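Local coordinates for protein Cyclo(L-leucyl-L-phenylalanyl) synthase (Streptomyces noursei, PDB 3OQV) that uses aminoacyl-tRNAs as substrates to make cyclodipeptides, joining phenylalanine and leucine without ATP in the pathway to the antibacterial albonoursin, at residues 197-202 with 224-229; 34-39 with 62-67; 126-131 with 179-184. All blocks are in the same frame, centred on the assembly; numbering follows the deposited sequence. Where two conformers were deposited one is given.

Contact 1. Residues 197-202 with 224-229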
# COMPACT_ATOMS: atom_id res chain seq x y z
N SER A 197 15.08 6.71 7.66
CA SER A 197 14.06 7.45 6.91
C SER A 197 13.50 6.56 5.81
O SER A 197 14.16 5.63 5.35
CB SER A 197 14.64 8.72 6.29
OG SER A 197 15.53 8.42 5.22
N SER A 198 12.27 6.84 5.41
CA SER A 198 11.63 6.04 4.36
C SER A 198 10.75 6.92 3.48
O SER A 198 10.04 7.80 3.97
CB SER A 198 10.80 4.91 4.96
OG SER A 198 10.24 4.09 3.93
N VAL A 199 10.87 6.73 2.18
CA VAL A 199 10.03 7.44 1.23
C VAL A 199 8.96 6.50 0.70
O VAL A 199 9.26 5.50 0.06
CB VAL A 199 10.87 7.99 0.07
CG1 VAL A 199 9.98 8.41 -1.10
CG2 VAL A 199 11.74 9.16 0.55
N LEU A 200 7.71 6.80 1.02
CA LEU A 200 6.58 6.12 0.43
C LEU A 200 6.29 6.67 -0.97
O LEU A 200 5.93 7.85 -1.13
CB LEU A 200 5.36 6.28 1.36
CG LEU A 200 4.12 5.45 1.04
CD1 LEU A 200 3.23 5.37 2.27
CD2 LEU A 200 3.35 6.07 -0.13
N CYS A 201 6.47 5.83 -2.00
CA CYS A 201 6.19 6.26 -3.37
C CYS A 201 4.72 6.03 -3.70
O CYS A 201 4.21 4.93 -3.50
CB CYS A 201 7.05 5.48 -4.36
SG CYS A 201 8.81 5.51 -3.96
N TYR A 202 4.03 7.09 -4.11
CA TYR A 202 2.61 6.96 -4.40
C TYR A 202 2.27 7.60 -5.76
O TYR A 202 2.93 8.54 -6.20
CB TYR A 202 1.76 7.57 -3.29
CG TYR A 202 1.87 9.09 -3.19
CD1 TYR A 202 0.93 9.91 -3.82
CD2 TYR A 202 2.88 9.69 -2.45
CE1 TYR A 202 1.02 11.30 -3.75
CE2 TYR A 202 2.98 11.10 -2.36
CZ TYR A 202 2.03 11.88 -3.01
OH TYR A 202 2.11 13.25 -2.98
N GLY A 224 11.27 10.98 9.78
CA GLY A 224 11.92 10.21 8.73
C GLY A 224 10.92 9.74 7.68
O GLY A 224 11.31 9.31 6.60
N GLN A 225 9.63 9.81 8.01
CA GLN A 225 8.62 9.35 7.05
C GLN A 225 8.41 10.42 5.99
O GLN A 225 8.14 11.56 6.32
CB GLN A 225 7.29 9.06 7.75
CG GLN A 225 6.19 8.56 6.79
CD GLN A 225 6.48 7.18 6.24
OE1 GLN A 225 6.52 6.20 6.99
NE2 GLN A 225 6.72 7.09 4.94
N ALA A 226 8.52 10.04 4.71
CA ALA A 226 8.22 10.98 3.62
C ALA A 226 7.31 10.32 2.57
O ALA A 226 7.14 9.10 2.57
CB ALA A 226 9.49 11.46 2.98
N TYR A 227 6.71 11.15 1.72
CA TYR A 227 5.73 10.68 0.74
C TYR A 227 6.03 11.37 -0.59
O TYR A 227 5.85 12.58 -0.71
CB TYR A 227 4.32 11.05 1.17
CG TYR A 227 3.95 10.66 2.58
CD1 TYR A 227 3.47 9.39 2.86
CD2 TYR A 227 4.08 11.57 3.63
CE1 TYR A 227 3.11 9.03 4.15
CE2 TYR A 227 3.73 11.22 4.93
CZ TYR A 227 3.25 9.94 5.17
OH TYR A 227 2.88 9.59 6.45
N VAL A 228 6.51 10.60 -1.57
CA VAL A 228 7.01 11.19 -2.80
C VAL A 228 6.13 10.75 -3.96
O VAL A 228 5.90 9.55 -4.15
CB VAL A 228 8.47 10.78 -3.06
CG1 VAL A 228 8.91 11.16 -4.46
CG2 VAL A 228 9.39 11.48 -2.03
N VAL A 229 5.49 11.72 -4.61
CA VAL A 229 4.59 11.41 -5.72
C VAL A 229 5.39 10.97 -6.94
O VAL A 229 6.42 11.54 -7.26
CB VAL A 229 3.64 12.58 -6.08
CG1 VAL A 229 4.43 13.81 -6.56
CG2 VAL A 229 2.62 12.13 -7.14
O HOH W 1 7.62 4.70 3.38
O HOH W 2 5.01 14.18 -2.62

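Contact 2. Residues 34-39 with 62-67. With DTD (dithiane diol), chain B.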
# COMPACT_ATOMS: atom_id res chain seq x y z
N ILE A 34 7.61 0.80 -2.00
CA ILE A 34 6.66 0.72 -3.11
C ILE A 34 5.52 -0.23 -2.75
O ILE A 34 5.73 -1.45 -2.66
CB ILE A 34 7.32 0.14 -4.37
CG1 ILE A 34 8.45 1.07 -4.84
CG2 ILE A 34 6.28 -0.05 -5.48
CD1 ILE A 34 9.42 0.42 -5.83
N GLY A 35 4.37 0.34 -2.40
CA GLY A 35 3.22 -0.44 -2.01
C GLY A 35 2.35 -0.68 -3.23
O GLY A 35 2.13 0.23 -4.02
N ILE A 36 1.96 -1.94 -3.43
CA ILE A 36 1.25 -2.34 -4.63
C ILE A 36 -0.08 -2.95 -4.21
O ILE A 36 -0.12 -4.04 -3.65
CB ILE A 36 2.05 -3.38 -5.44
CG1 ILE A 36 3.39 -2.77 -5.87
CG2 ILE A 36 1.25 -3.81 -6.67
CD1 ILE A 36 4.30 -3.70 -6.62
N SER A 37 -1.18 -2.23 -4.43
CA SER A 37 -2.48 -2.77 -4.11
C SER A 37 -2.99 -3.59 -5.28
O SER A 37 -2.60 -3.36 -6.43
CB SER A 37 -3.47 -1.65 -3.78
OG SER A 37 -4.15 -1.21 -4.94
N ALA A 38 -3.83 -4.57 -4.99
CA ALA A 38 -4.43 -5.38 -6.03
C ALA A 38 -5.35 -4.53 -6.90
O ALA A 38 -5.58 -4.84 -8.07
CB ALA A 38 -5.18 -6.55 -5.43
N GLY A 39 -5.80 -3.40 -6.36
CA GLY A 39 -6.60 -2.44 -7.13
C GLY A 39 -5.83 -1.64 -8.17
O GLY A 39 -6.32 -1.42 -9.28
N THR A 62 15.08 -0.86 -0.83
CA THR A 62 13.70 -0.66 -1.27
C THR A 62 12.87 -1.86 -0.84
O THR A 62 13.29 -3.01 -1.05
CB THR A 62 13.60 -0.53 -2.81
OG1 THR A 62 14.20 0.70 -3.22
CG2 THR A 62 12.13 -0.52 -3.25
N ASP A 63 11.77 -1.62 -0.14
CA ASP A 63 10.80 -2.68 0.10
C ASP A 63 9.64 -2.57 -0.86
O ASP A 63 9.17 -1.48 -1.15
CB ASP A 63 10.30 -2.66 1.54
CG ASP A 63 11.27 -3.33 2.50
OD1 ASP A 63 11.11 -4.54 2.77
OD2 ASP A 63 12.23 -2.66 2.93
N VAL A 64 9.23 -3.71 -1.42
CA VAL A 64 8.02 -3.78 -2.23
C VAL A 64 7.02 -4.63 -1.48
O VAL A 64 7.32 -5.77 -1.08
CB VAL A 64 8.28 -4.41 -3.60
CG1 VAL A 64 7.02 -4.35 -4.45
CG2 VAL A 64 9.42 -3.72 -4.31
N VAL A 65 5.88 -4.04 -1.15
CA VAL A 65 4.87 -4.73 -0.37
C VAL A 65 3.60 -4.77 -1.20
O VAL A 65 3.08 -3.73 -1.60
CB VAL A 65 4.63 -4.05 0.98
CG1 VAL A 65 3.57 -4.81 1.79
CG2 VAL A 65 5.95 -3.96 1.77
N TYR A 66 3.13 -5.97 -1.49
CA TYR A 66 1.85 -6.10 -2.15
C TYR A 66 0.75 -6.48 -1.15
O TYR A 66 0.97 -7.23 -0.20
CB TYR A 66 1.94 -7.08 -3.32
CG TYR A 66 2.22 -8.51 -2.95
CD1 TYR A 66 1.17 -9.42 -2.80
CD2 TYR A 66 3.52 -8.99 -2.86
CE1 TYR A 66 1.40 -10.75 -2.50
CE2 TYR A 66 3.77 -10.35 -2.59
CZ TYR A 66 2.69 -11.21 -2.41
OH TYR A 66 2.89 -12.54 -2.13
N VAL A 67 -0.39 -5.81 -1.28
CA VAL A 67 -1.41 -5.86 -0.24
C VAL A 67 -2.38 -6.99 -0.53
O VAL A 67 -3.21 -6.90 -1.44
CB VAL A 67 -2.17 -4.54 -0.15
CG1 VAL A 67 -3.14 -4.58 1.03
CG2 VAL A 67 -1.19 -3.39 0.00
S1 DTD B . 0.78 1.99 1.83
C1 DTD B . -0.13 3.01 0.71
C2 DTD B . 0.15 2.52 -0.70
O2 DTD B . -0.13 3.57 -1.64
C3 DTD B . -0.68 1.27 -0.98
O3 DTD B . -1.03 1.18 -2.37
C4 DTD B . 0.08 0.02 -0.57
S4 DTD B . 0.61 0.12 1.11
O HOH W 3 -5.11 -4.71 -2.27

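Contact 3. Residues 126-131 with 179-184. With DTD (dithiane diol), chain B.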
# COMPACT_ATOMS: atom_id res chain seq x y z
N PRO A 126 7.79 -8.66 14.30
CA PRO A 126 7.77 -7.80 15.48
C PRO A 126 7.80 -6.32 15.12
O PRO A 126 7.11 -5.51 15.76
CB PRO A 126 9.06 -8.20 16.21
CG PRO A 126 9.22 -9.64 15.87
CD PRO A 126 8.75 -9.77 14.44
N GLU A 127 8.59 -5.96 14.12
CA GLU A 127 8.69 -4.57 13.68
C GLU A 127 7.32 -4.01 13.33
O GLU A 127 6.94 -2.93 13.79
CB GLU A 127 9.62 -4.45 12.47
CG GLU A 127 11.08 -4.71 12.78
CD GLU A 127 11.51 -6.14 12.49
OE1 GLU A 127 10.63 -7.04 12.41
OE2 GLU A 127 12.72 -6.35 12.31
N TYR A 128 6.56 -4.75 12.53
CA TYR A 128 5.23 -4.31 12.12
C TYR A 128 4.30 -4.25 13.32
O TYR A 128 3.53 -3.31 13.47
CB TYR A 128 4.65 -5.25 11.06
CG TYR A 128 3.19 -4.98 10.73
CD1 TYR A 128 2.84 -4.19 9.65
CD2 TYR A 128 2.16 -5.48 11.53
CE1 TYR A 128 1.50 -3.93 9.33
CE2 TYR A 128 0.81 -5.25 11.22
CZ TYR A 128 0.50 -4.47 10.12
OH TYR A 128 -0.81 -4.19 9.80
N ARG A 129 4.35 -5.29 14.15
CA ARG A 129 3.42 -5.41 15.28
C ARG A 129 3.57 -4.21 16.22
O ARG A 129 2.59 -3.60 16.65
CB ARG A 129 3.66 -6.73 16.02
CG ARG A 129 3.41 -7.96 15.16
CD ARG A 129 3.13 -9.21 15.99
NE ARG A 129 4.07 -9.36 17.10
CZ ARG A 129 5.12 -10.19 17.09
NH1 ARG A 129 5.35 -10.96 16.03
NH2 ARG A 129 5.92 -10.25 18.14
N ALA A 130 4.81 -3.85 16.51
CA ALA A 130 5.06 -2.76 17.45
C ALA A 130 4.45 -1.45 16.93
O ALA A 130 3.90 -0.66 17.70
CB ALA A 130 6.55 -2.60 17.70
N VAL A 131 4.56 -1.22 15.62
CA VAL A 131 4.01 -0.01 15.03
C VAL A 131 2.49 -0.08 15.04
O VAL A 131 1.83 0.91 15.32
CB VAL A 131 4.56 0.23 13.61
CG1 VAL A 131 3.86 1.43 12.96
CG2 VAL A 131 6.06 0.44 13.66
N VAL A 179 -7.54 -0.61 5.70
CA VAL A 179 -6.73 0.59 5.82
C VAL A 179 -5.89 0.56 7.10
O VAL A 179 -4.71 0.90 7.07
CB VAL A 179 -7.60 1.86 5.80
CG1 VAL A 179 -6.85 3.05 6.43
CG2 VAL A 179 -8.03 2.19 4.35
N LEU A 180 -6.47 0.08 8.20
CA LEU A 180 -5.72 -0.09 9.44
C LEU A 180 -4.56 -1.07 9.34
O LEU A 180 -3.58 -0.93 10.06
CB LEU A 180 -6.64 -0.48 10.61
CG LEU A 180 -7.65 0.60 11.01
CD1 LEU A 180 -8.44 0.19 12.24
CD2 LEU A 180 -6.96 1.95 11.23
N ALA A 181 -4.70 -2.12 8.52
CA ALA A 181 -3.58 -3.01 8.21
C ALA A 181 -2.43 -2.29 7.50
O ALA A 181 -1.27 -2.66 7.68
CB ALA A 181 -4.06 -4.23 7.39
N GLU A 182 -2.76 -1.32 6.66
CA GLU A 182 -1.77 -0.57 5.86
C GLU A 182 -1.11 0.54 6.67
O GLU A 182 -0.03 1.03 6.31
CB GLU A 182 -2.45 0.05 4.64
CG GLU A 182 -2.87 -0.97 3.58
CD GLU A 182 -3.29 -0.31 2.28
OE1 GLU A 182 -3.95 0.75 2.34
OE2 GLU A 182 -2.93 -0.80 1.19
N ALA A 183 -1.77 0.96 7.74
CA ALA A 183 -1.42 2.20 8.43
C ALA A 183 -0.00 2.23 9.01
O ALA A 183 0.65 3.27 8.96
CB ALA A 183 -2.45 2.51 9.52
N PRO A 184 0.47 1.11 9.59
CA PRO A 184 1.87 1.07 10.03
C PRO A 184 2.84 1.50 8.93
O PRO A 184 3.84 2.18 9.21
CB PRO A 184 2.08 -0.40 10.39
CG PRO A 184 0.71 -0.82 10.93
CD PRO A 184 -0.27 -0.10 10.01
S1 DTD B . 0.78 1.99 1.83
C1 DTD B . -0.13 3.01 0.71
C2 DTD B . 0.15 2.52 -0.70
O2 DTD B . -0.13 3.57 -1.64
C3 DTD B . -0.68 1.27 -0.98
O3 DTD B . -1.03 1.18 -2.37
C4 DTD B . 0.08 0.02 -0.57
S4 DTD B . 0.61 0.12 1.11

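Contact 1. Residues 197-202 with 224-229
Tyr202, Val228 and Leu200 bury the most surface in the contact between the parallel strands 198-202 and 225-229. The Tyr202 ring lies back over the neighbouring strand: its CG sits between the backbone N and the carbonyl carbon (chi1 69°), and one ring face receives Val229 CA in a CH-pi contact, 3.8 Å from the ring centroid. The carbonyl carbon of Tyr227 meets the edge of the same ring, and a water links Tyr202 OH with Tyr227 O and Val229 N. On the other face of the sheet Val228 CG2 presses on Val199 CG1 at 3.3 Å, tighter than usual for two methyls. Leu200 shares its face with Tyr202; its CB lies 3.9 Å from Tyr227 CD1, while Leu200 N gives to Ala226 O and Leu200 O accepts from Val228 N, each at 2.8 Å. Ala226 O also accepts a bond from Gln225 NE2, on the opposite face of the carbonyl plane, while Gln225 OE1 bonds to Ser189 N. Leu200 is essential for cyclodipeptide specificity, and Tyr202 probably binds substrate. Strand 225-229 is the outermost of the parallel Rossmann-fold sheet and 198-202 is next to it, beside what is probably the substrate pocket.

Contact 2. Residues 34-39 with 62-67
Ile36 and Val64 make the tight part of this buried pairing of parallel strands. The CD1 methyl at the end of Ile36 meets Val64 CG1 at 3.5 Å, the two side chains crossing at a slant on the face they share with Ile34 and Tyr66. Val64 CG1 is anti to the backbone N (chi1 -175°), and from there it also lies 3.6 Å from Ile34 O. Farther back, Ile34 CD1 touches Thr62 CG2 at 3.9 Å. Helices 45-58 and 82-107 cover this face, Leu52 lying against both Ile34 and Val64, and Leu96 and Leu100 against Ile36.

Four backbone hydrogen bonds stitch the strands together; the first, Ile34 N to Asp63 O, is nearly straight, and the last runs from Val67 N to Ile36 O. The carbonyls of Ile34, Ile36 and Val65 each also take a CA-H contact.

On the other face the two segments touch little, and Tyr178 and Glu182 of helix 169-193 pack there instead. Gly35 brings no side chain, and its CA approaches C4 of the bound dithiane diol at 3.5 Å; a CB at this position would collide with that same carbon. Val67 CG2 comes to the ligand from the neighbouring strand, 3.7 Å from its C4. At the Ala38 end a water takes over: it accepts from Ala38 N at 3.0 Å and donates to Val67 O, spanning a gap too wide for a direct bond.

Ser37, the inferred nucleophile, lies on the same face as Gly35 and Val67, near the bound ligand. Strand 29-37, helix 45-58 and strand 59-67 form the beta-alpha-beta unit of a Rossmann fold, with the reactive pocket at the C-terminal ends of its parallel strands, as in aminoacyl-tRNA synthetases of the first class.

Contact 3. Residues 126-131 with 179-184
Tyr128 reaches across to segment 179-184 of helix 169-193 with its hydroxyl leading, and Pro184 and Val131 complete the contact beside it. The ring leaves its helix with CG anti to the backbone N (chi1 171°). Its OH then donates to Ala181 O at 2.7 Å, and this oxygen lies at the ring edge, close to the ring plane. The C=O...donor angle is 117°, with the donor tilted only slightly from the carbonyl plane. Pro184 CG comes within 3.6 Å of Tyr128 CE1, so the tyrosine is engaged by a polar acceptor at its hydroxyl and by the Pro184 ring, which meets it obliquely.

Val131, one turn further along, points toward the opposing helix. Its CG1 touches Pro184 CB at 3.6 Å and lies equally near Pro184 CA, with the valine and proline side chains slanting across one another. Pro184 thus fits against both Tyr128 and Val131. As a proline it has no N-H to give to the preceding turn, and the helix is kinked there.

Gln123 and Arg132 also hydrogen-bond to Tyr128 OH, which gives this buried hydroxyl several partners. A phenylalanine in place of Tyr128 would probably keep the ring against Pro184 but leave Ala181 O, Gln123 and Arg132 without their shared hydroxyl.

The CB of Glu182 points away from helix 126-141, and its OE2 lies 3.6 Å from C4 of the bound dithiane diol; by similarity this residue could be critical in catalysis. The axes of the two short segments run at 111° to each other and approach to 9.7 Å. Helix 126-141 packs on one side of helix 169-193, helix 143-158 covers Val179 and Glu182, and strand 59-67 comes close on the Glu182 side.

From the N terminus, strand 29-37 runs through helix 45-58 into strand 59-67, and contact 2 closes this first loop. The chain then passes strand 114-118 and enters helix 126-141; contact 3 closes a second loop, largely helical, when helix 169-193 returns. Strand 198-202 follows that helix, and contact 1 closes the last loop around helix 207-212. The three loops come in series, without nesting or crossing. Contacts 1 and 2 belong to one parallel sheet, in which strands 198-202 and 29-37 are neighbours. Contact 3 joins two helices, and it touches contact 2 where Val67 CG2 lies 3.3 Å from Glu182 OE2, beside the dithiane diol that both reach.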